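Local coordinates for protein pectinesterase A (Erwinia chrysanthemi, PDB 2NTP) that hydrolyses the methyl esters of pectin, releasing methanol and leaving polygalacturonate, the first step in the maceration and soft rot of plant tissue, at residues D140-D146 and G161-D167; T3-S9 and P34-K40. All coordinates share one frame; numbering follows the deposited sequence.

Contact 1. Residues D140-D146 and G161-D167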
loop_
_atom_site.group_PDB
_atom_site.type_symbol
_atom_site.label_atom_id
_atom_site.label_comp_id
_atom_site.label_asym_id
_atom_site.label_seq_id
_atom_site.Cartn_x
_atom_site.Cartn_y
_atom_site.Cartn_z
ATOM N N ASP A 140 0.077 9.363 -11.211
ATOM C CA ASP A 140 -1.135 10.088 -10.871
ATOM C C ASP A 140 -2.279 9.402 -11.593
ATOM O O ASP A 140 -2.105 8.900 -12.704
ATOM C CB ASP A 140 -1.043 11.564 -11.280
ATOM C CG ASP A 140 -2.223 12.390 -10.781
ATOM O OD1 ASP A 140 -2.843 12.021 -9.754
ATOM O OD2 ASP A 140 -2.535 13.422 -11.417
ATOM N N ARG A 141 -3.438 9.374 -10.944
ATOM C CA ARG A 141 -4.645 8.767 -11.495
ATOM C C ARG A 141 -4.457 7.266 -11.740
ATOM O O ARG A 141 -4.666 6.774 -12.850
ATOM C CB ARG A 141 -5.099 9.513 -12.767
ATOM C CG ARG A 141 -5.285 11.020 -12.564
ATOM C CD ARG A 141 -5.842 11.713 -13.815
ATOM N NE ARG A 141 -4.966 11.551 -14.977
ATOM C CZ ARG A 141 -3.998 12.398 -15.328
ATOM N NH1 ARG A 141 -3.761 13.493 -14.619
ATOM N NH2 ARG A 141 -3.259 12.147 -16.401
ATOM N N ALA A 142 -4.050 6.554 -10.684
ATOM C CA ALA A 142 -3.884 5.103 -10.717
ATOM C C ALA A 142 -5.083 4.433 -10.055
ATOM O O ALA A 142 -5.419 4.745 -8.913
ATOM C CB ALA A 142 -2.591 4.695 -10.014
ATOM N N TYR A 143 -5.709 3.504 -10.770
ATOM C CA TYR A 143 -6.978 2.915 -10.340
ATOM C C TYR A 143 -6.842 1.409 -10.182
ATOM O O TYR A 143 -6.422 0.716 -11.108
ATOM C CB TYR A 143 -8.051 3.263 -11.378
ATOM C CG TYR A 143 -9.473 2.777 -11.133
ATOM C CD1 TYR A 143 -9.940 2.442 -9.854
ATOM C CD2 TYR A 143 -10.367 2.695 -12.201
ATOM C CE1 TYR A 143 -11.266 2.004 -9.660
ATOM C CE2 TYR A 143 -11.678 2.277 -12.016
ATOM C CZ TYR A 143 -12.122 1.931 -10.752
ATOM O OH TYR A 143 -13.430 1.525 -10.599
ATOM N N PHE A 144 -7.201 0.910 -9.003
ATOM C CA PHE A 144 -7.110 -0.518 -8.714
ATOM C C PHE A 144 -8.468 -1.029 -8.267
ATOM O O PHE A 144 -8.951 -0.652 -7.203
ATOM C CB PHE A 144 -6.036 -0.769 -7.649
ATOM C CG PHE A 144 -4.693 -0.223 -8.027
ATOM C CD1 PHE A 144 -4.380 1.115 -7.780
ATOM C CD2 PHE A 144 -3.759 -1.031 -8.671
ATOM C CE1 PHE A 144 -3.138 1.640 -8.155
ATOM C CE2 PHE A 144 -2.520 -0.518 -9.049
ATOM C CZ PHE A 144 -2.213 0.824 -8.792
ATOM N N LYS A 145 -9.092 -1.862 -9.099
ATOM C CA LYS A 145 -10.429 -2.390 -8.806
ATOM C C LYS A 145 -10.407 -3.909 -8.706
ATOM O O LYS A 145 -9.885 -4.579 -9.597
ATOM C CB LYS A 145 -11.446 -1.956 -9.867
ATOM C CG LYS A 145 -12.875 -2.398 -9.532
ATOM C CD LYS A 145 -13.930 -1.700 -10.357
ATOM C CE LYS A 145 -15.328 -2.064 -9.869
ATOM N NZ LYS A 145 -15.696 -1.390 -8.581
ATOM N N ASP A 146 -10.987 -4.440 -7.629
ATOM C CA ASP A 146 -10.990 -5.883 -7.377
ATOM C C ASP A 146 -9.553 -6.415 -7.429
ATOM O O ASP A 146 -9.231 -7.374 -8.141
ATOM C CB ASP A 146 -11.916 -6.597 -8.370
ATOM C CG ASP A 146 -12.072 -8.081 -8.078
ATOM O OD1 ASP A 146 -12.111 -8.479 -6.893
ATOM O OD2 ASP A 146 -12.167 -8.850 -9.061
ATOM N N GLY A 161 0.740 11.468 -6.572
ATOM C CA GLY A 161 -0.593 11.956 -6.901
ATOM C C GLY A 161 -1.734 11.152 -6.309
ATOM O O GLY A 161 -1.656 10.686 -5.168
ATOM N N ARG A 162 -2.789 10.986 -7.102
ATOM C CA ARG A 162 -4.021 10.351 -6.644
ATOM C C ARG A 162 -4.108 8.899 -7.074
ATOM O O ARG A 162 -3.820 8.555 -8.217
ATOM C CB ARG A 162 -5.248 11.110 -7.160
ATOM C CG ARG A 162 -5.151 12.612 -6.991
ATOM C CD ARG A 162 -4.894 13.280 -8.337
ATOM N NE ARG A 162 -6.125 13.853 -8.835
ATOM C CZ ARG A 162 -6.310 14.381 -10.042
ATOM N NH1 ARG A 162 -5.342 14.409 -10.957
ATOM N NH2 ARG A 162 -7.498 14.877 -10.328
ATOM N N SER A 163 -4.505 8.047 -6.138
ATOM C CA SER A 163 -4.781 6.650 -6.440
ATOM C C SER A 163 -6.122 6.280 -5.825
ATOM O O SER A 163 -6.522 6.844 -4.807
ATOM C CB SER A 163 -3.684 5.753 -5.879
ATOM O OG SER A 163 -3.520 6.012 -4.502
ATOM N N PHE A 164 -6.807 5.330 -6.448
ATOM C CA PHE A 164 -8.113 4.891 -5.960
ATOM C C PHE A 164 -8.144 3.373 -5.941
ATOM O O PHE A 164 -7.804 2.726 -6.935
ATOM C CB PHE A 164 -9.233 5.462 -6.844
ATOM C CG PHE A 164 -10.626 5.035 -6.436
ATOM C CD1 PHE A 164 -11.087 5.229 -5.136
ATOM C CD2 PHE A 164 -11.484 4.462 -7.368
ATOM C CE1 PHE A 164 -12.380 4.838 -4.762
ATOM C CE2 PHE A 164 -12.782 4.073 -7.011
ATOM C CZ PHE A 164 -13.227 4.260 -5.707
ATOM N N PHE A 165 -8.516 2.822 -4.788
ATOM C CA PHE A 165 -8.591 1.383 -4.571
ATOM C C PHE A 165 -10.025 1.028 -4.228
ATOM O O PHE A 165 -10.601 1.579 -3.291
ATOM C CB PHE A 165 -7.652 0.970 -3.437
ATOM C CG PHE A 165 -6.204 1.253 -3.724
ATOM C CD1 PHE A 165 -5.679 2.533 -3.533
ATOM C CD2 PHE A 165 -5.367 0.241 -4.184
ATOM C CE1 PHE A 165 -4.343 2.801 -3.808
ATOM C CE2 PHE A 165 -4.024 0.497 -4.456
ATOM C CZ PHE A 165 -3.513 1.781 -4.272
ATOM N N SER A 166 -10.592 0.108 -4.998
ATOM C CA SER A 166 -12.012 -0.205 -4.904
ATOM C C SER A 166 -12.217 -1.712 -4.887
ATOM O O SER A 166 -11.614 -2.425 -5.691
ATOM C CB SER A 166 -12.740 0.417 -6.099
ATOM O OG SER A 166 -14.095 0.005 -6.173
ATOM N N ASP A 167 -13.070 -2.189 -3.975
ATOM C CA ASP A 167 -13.396 -3.618 -3.861
ATOM C C ASP A 167 -12.118 -4.435 -3.721
ATOM O O ASP A 167 -11.922 -5.449 -4.400
ATOM C CB ASP A 167 -14.231 -4.105 -5.062
ATOM C CG ASP A 167 -15.476 -3.261 -5.304
ATOM O OD1 ASP A 167 -15.962 -2.583 -4.371
ATOM O OD2 ASP A 167 -15.977 -3.280 -6.448
HETATM O O HOH W 1 -15.036 1.336 -8.369
#
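Phe-144 and Phe-165 are level neighbours on two parallel strands, their rings turned only 9° from one another but slid apart, with centroids 4.8 Å apart. CD1 of Phe-144 sits over one face of the Phe-165 ring, 3.4 Å from its CE2. On the other face of the sheet Tyr-143 and Phe-164 make a looser pair: CE1 of Tyr-143 comes within 3.4 Å of CD2 of Phe-164, and their planes are 24° apart.

Lys-145 shares that face. From CB it runs out nearly straight; CG passes 4.0 Å from the carbonyl O of Ser-166, and CE lies 3.7 Å from OD2 of Asp-167. A bend in the last torsion (chi4 74°) then brings NZ to 2.9 Å from Asp-167 OD2, a salt bridge entered from above the carboxylate plane. NZ also donates to a water that joins Tyr-143 OH and Ser-166 OG, so one solvent molecule ties three side chains together.

At the opposite end, NH1 of Arg-162 meets OD2 of Asp-140 on its syn side at 3.0 Å, in the guanidinium plane. Arg-141 NH1 also comes near OD2, by charge alone; Arg-141 has its stronger partner in Asp-97, Arg-162 in Asp-336.

Backbone bonds alternate from Ala-142 to Asp-146, as between successive coils of a right-handed parallel beta-helix. Phe-144 and Phe-165 point inward to strands 133-135 and 156-158, and Phe-165 also stacks on Phe-185. Tyr-143 and Phe-164 both touch Pro-339, while strands 99-101 and 182-186 continue the sheet beyond either partner.

Contact 2. Residues T3-S9 and P34-K40; sequences TYNAVVS and PFVILIK
Phe-35 takes CB of Asn-5 over one face of its ring, a CH-pi contact with CB 3.7 Å from the centroid; the Asn-5 amide is tilted just 17° from the ring. CG of Asn-5 lies beside its own backbone N (chi1 -63°), which carries the amide over to Val-36, whose N-H gives a hydrogen bond to OD1, N to OD1 2.9 Å. The side chain thus stands in for a main-chain carbonyl where strand 6-8 has not yet begun. Val-36 O in turn takes N of Asn-5 at 2.9 Å and, weakly, N of Ala-6 at 3.3 Å.

Ile-37 faces the same way as Ala-6 and Val-8; its CG2 packs against CG2 of Val-8 at 3.7 Å, while its N-H and C=O turn from this partner.

Leu-38, on the other face, sets CB over the centre of the Tyr-4 ring, 3.7 Å from the centroid and 12° off the normal. Its two methyls carry on across the ring, CD1 near CZ and CD2 near CE2. Its carbonyl O receives Val-8 N at 2.7 Å.

Ile-39 returns to the side of Val-8, and Lys-40 N closes the pairing on Val-8 O at 2.8 Å. The Lys-40 side chain then bends away to a salt bridge with Asp-14.

These strands are the two arms of a beta-alpha-beta unit: helix 21-26 lies against Val-8, Ile-37 and Ile-39 through Ala-24 and Ile-21. Strand 55-59 continues the sheet beyond 35-39, whereas 6-8 is one of its two outermost strands, bonded through Val-7 and Ser-9 to Phe-18.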
loop_
_atom_site.group_PDB
_atom_site.type_symbol
_atom_site.label_atom_id
_atom_site.label_comp_id
_atom_site.label_asym_id
_atom_site.label_seq_id
_atom_site.Cartn_x
_atom_site.Cartn_y
_atom_site.Cartn_z
ATOM N N THR A 3 -12.243 -4.686 -25.802
ATOM C CA THR A 3 -11.273 -5.493 -26.545
ATOM C C THR A 3 -9.881 -5.419 -25.908
ATOM O O THR A 3 -9.569 -4.461 -25.194
ATOM C CB THR A 3 -11.218 -5.088 -28.049
ATOM O OG1 THR A 3 -10.281 -5.921 -28.743
ATOM C CG2 THR A 3 -10.822 -3.620 -28.221
ATOM N N TYR A 4 -9.055 -6.434 -26.165
ATOM C CA TYR A 4 -7.704 -6.491 -25.602
ATOM C C TYR A 4 -6.626 -6.317 -26.668
ATOM O O TYR A 4 -6.691 -6.923 -27.742
ATOM C CB TYR A 4 -7.484 -7.796 -24.828
ATOM C CG TYR A 4 -8.510 -8.050 -23.745
ATOM C CD1 TYR A 4 -8.497 -7.317 -22.556
ATOM C CD2 TYR A 4 -9.497 -9.020 -23.909
ATOM C CE1 TYR A 4 -9.444 -7.544 -21.561
ATOM C CE2 TYR A 4 -10.446 -9.255 -22.921
ATOM C CZ TYR A 4 -10.413 -8.515 -21.751
ATOM O OH TYR A 4 -11.351 -8.747 -20.773
ATOM N N ASN A 5 -5.640 -5.479 -26.359
ATOM C CA ASN A 5 -4.496 -5.256 -27.237
ATOM C C ASN A 5 -3.482 -6.396 -27.171
ATOM O O ASN A 5 -2.806 -6.693 -28.156
ATOM C CB ASN A 5 -3.803 -3.941 -26.886
ATOM C CG ASN A 5 -4.696 -2.734 -27.095
ATOM O OD1 ASN A 5 -5.325 -2.248 -26.157
ATOM N ND2 ASN A 5 -4.759 -2.247 -28.331
ATOM N N ALA A 6 -3.379 -7.018 -25.999
ATOM C CA ALA A 6 -2.484 -8.153 -25.783
ATOM C C ALA A 6 -3.075 -9.112 -24.757
ATOM O O ALA A 6 -3.850 -8.700 -23.893
ATOM C CB ALA A 6 -1.115 -7.669 -25.329
ATOM N N VAL A 7 -2.715 -10.389 -24.866
ATOM C CA VAL A 7 -3.154 -11.410 -23.912
ATOM C C VAL A 7 -1.941 -12.170 -23.374
ATOM O O VAL A 7 -1.047 -12.540 -24.136
ATOM C CB VAL A 7 -4.180 -12.401 -24.536
ATOM C CG1 VAL A 7 -4.651 -13.424 -23.507
ATOM C CG2 VAL A 7 -5.382 -11.652 -25.107
ATOM N N VAL A 8 -1.916 -12.376 -22.059
ATOM C CA VAL A 8 -0.877 -13.164 -21.398
ATOM C C VAL A 8 -1.492 -14.460 -20.876
ATOM O O VAL A 8 -2.563 -14.440 -20.270
ATOM C CB VAL A 8 -0.217 -12.381 -20.222
ATOM C CG1 VAL A 8 0.935 -13.170 -19.614
ATOM C CG2 VAL A 8 0.285 -11.034 -20.686
ATOM N N SER A 9 -0.820 -15.582 -21.127
ATOM C CA SER A 9 -1.270 -16.881 -20.623
ATOM C C SER A 9 -0.106 -17.826 -20.347
ATOM O O SER A 9 0.977 -17.678 -20.917
ATOM C CB SER A 9 -2.260 -17.537 -21.595
ATOM O OG SER A 9 -1.599 -18.026 -22.745
ATOM N N PRO A 34 -4.765 4.246 -25.180
ATOM C CA PRO A 34 -5.008 3.151 -24.232
ATOM C C PRO A 34 -4.439 1.812 -24.711
ATOM O O PRO A 34 -4.553 1.470 -25.892
ATOM C CB PRO A 34 -6.538 3.086 -24.134
ATOM C CG PRO A 34 -7.044 3.821 -25.323
ATOM C CD PRO A 34 -6.024 4.863 -25.638
ATOM N N PHE A 35 -3.801 1.086 -23.796
ATOM C CA PHE A 35 -3.297 -0.254 -24.083
ATOM C C PHE A 35 -3.763 -1.187 -22.977
ATOM O O PHE A 35 -3.424 -0.984 -21.807
ATOM C CB PHE A 35 -1.769 -0.247 -24.183
ATOM C CG PHE A 35 -1.195 -1.472 -24.844
ATOM C CD1 PHE A 35 -1.130 -1.560 -26.234
ATOM C CD2 PHE A 35 -0.717 -2.537 -24.083
ATOM C CE1 PHE A 35 -0.601 -2.686 -26.858
ATOM C CE2 PHE A 35 -0.185 -3.673 -24.701
ATOM C CZ PHE A 35 -0.131 -3.744 -26.091
ATOM N N VAL A 36 -4.546 -2.192 -23.355
ATOM C CA VAL A 36 -5.219 -3.076 -22.403
ATOM C C VAL A 36 -4.719 -4.509 -22.552
ATOM O O VAL A 36 -4.768 -5.089 -23.642
ATOM C CB VAL A 36 -6.757 -3.032 -22.579
ATOM C CG1 VAL A 36 -7.464 -3.760 -21.440
ATOM C CG2 VAL A 36 -7.242 -1.583 -22.686
ATOM N N ILE A 37 -4.244 -5.074 -21.442
ATOM C CA ILE A 37 -3.682 -6.422 -21.431
ATOM C C ILE A 37 -4.516 -7.358 -20.557
ATOM O O ILE A 37 -4.749 -7.079 -19.375
ATOM C CB ILE A 37 -2.211 -6.412 -20.943
ATOM C CG1 ILE A 37 -1.372 -5.472 -21.812
ATOM C CG2 ILE A 37 -1.629 -7.837 -20.941
ATOM C CD1 ILE A 37 -0.003 -5.119 -21.232
ATOM N N LEU A 38 -4.973 -8.459 -21.149
ATOM C CA LEU A 38 -5.650 -9.501 -20.393
ATOM C C LEU A 38 -4.602 -10.476 -19.888
ATOM O O LEU A 38 -3.745 -10.931 -20.652
ATOM C CB LEU A 38 -6.699 -10.232 -21.243
ATOM C CG LEU A 38 -7.449 -11.410 -20.600
ATOM C CD1 LEU A 38 -8.363 -10.971 -19.453
ATOM C CD2 LEU A 38 -8.250 -12.181 -21.655
ATOM N N ILE A 39 -4.658 -10.769 -18.593
ATOM C CA ILE A 39 -3.753 -11.736 -17.981
ATOM C C ILE A 39 -4.557 -12.949 -17.509
ATOM O O ILE A 39 -5.317 -12.863 -16.546
ATOM C CB ILE A 39 -2.966 -11.104 -16.798
ATOM C CG1 ILE A 39 -2.200 -9.857 -17.258
ATOM C CG2 ILE A 39 -2.015 -12.124 -16.178
ATOM C CD1 ILE A 39 -1.698 -8.965 -16.113
ATOM N N LYS A 40 -4.399 -14.078 -18.201
ATOM C CA LYS A 40 -5.097 -15.311 -17.820
ATOM C C LYS A 40 -4.547 -15.878 -16.511
ATOM O O LYS A 40 -3.401 -15.589 -16.144
ATOM C CB LYS A 40 -5.005 -16.359 -18.940
ATOM C CG LYS A 40 -5.704 -15.963 -20.234
ATOM C CD LYS A 40 -7.218 -16.144 -20.132
ATOM C CE LYS A 40 -7.877 -16.165 -21.505
ATOM N NZ LYS A 40 -7.598 -17.436 -22.237
#

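Both contacts pair neighbouring parallel strands of one long sheet, with strands 55-59 and 99-101 between them and centres about 19 Å apart. Contact 2 is at the end of the sheet, its centre about 25 Å from the centre of the chain; one face (Ala-6, Val-8, Ile-37, Ile-39) is buried, with a helix against it, and the other, with Val-7 and Leu-38, is partly exposed. Contact 1, about 11 Å from the chain centre, has a buried middle, more accessible ends and salt bridges at both. There ring lies beside ring, whereas in contact 2 the rings meet CH groups and an asparagine helps start the pairing. Both lie away from the catalytic and substrate-binding residues.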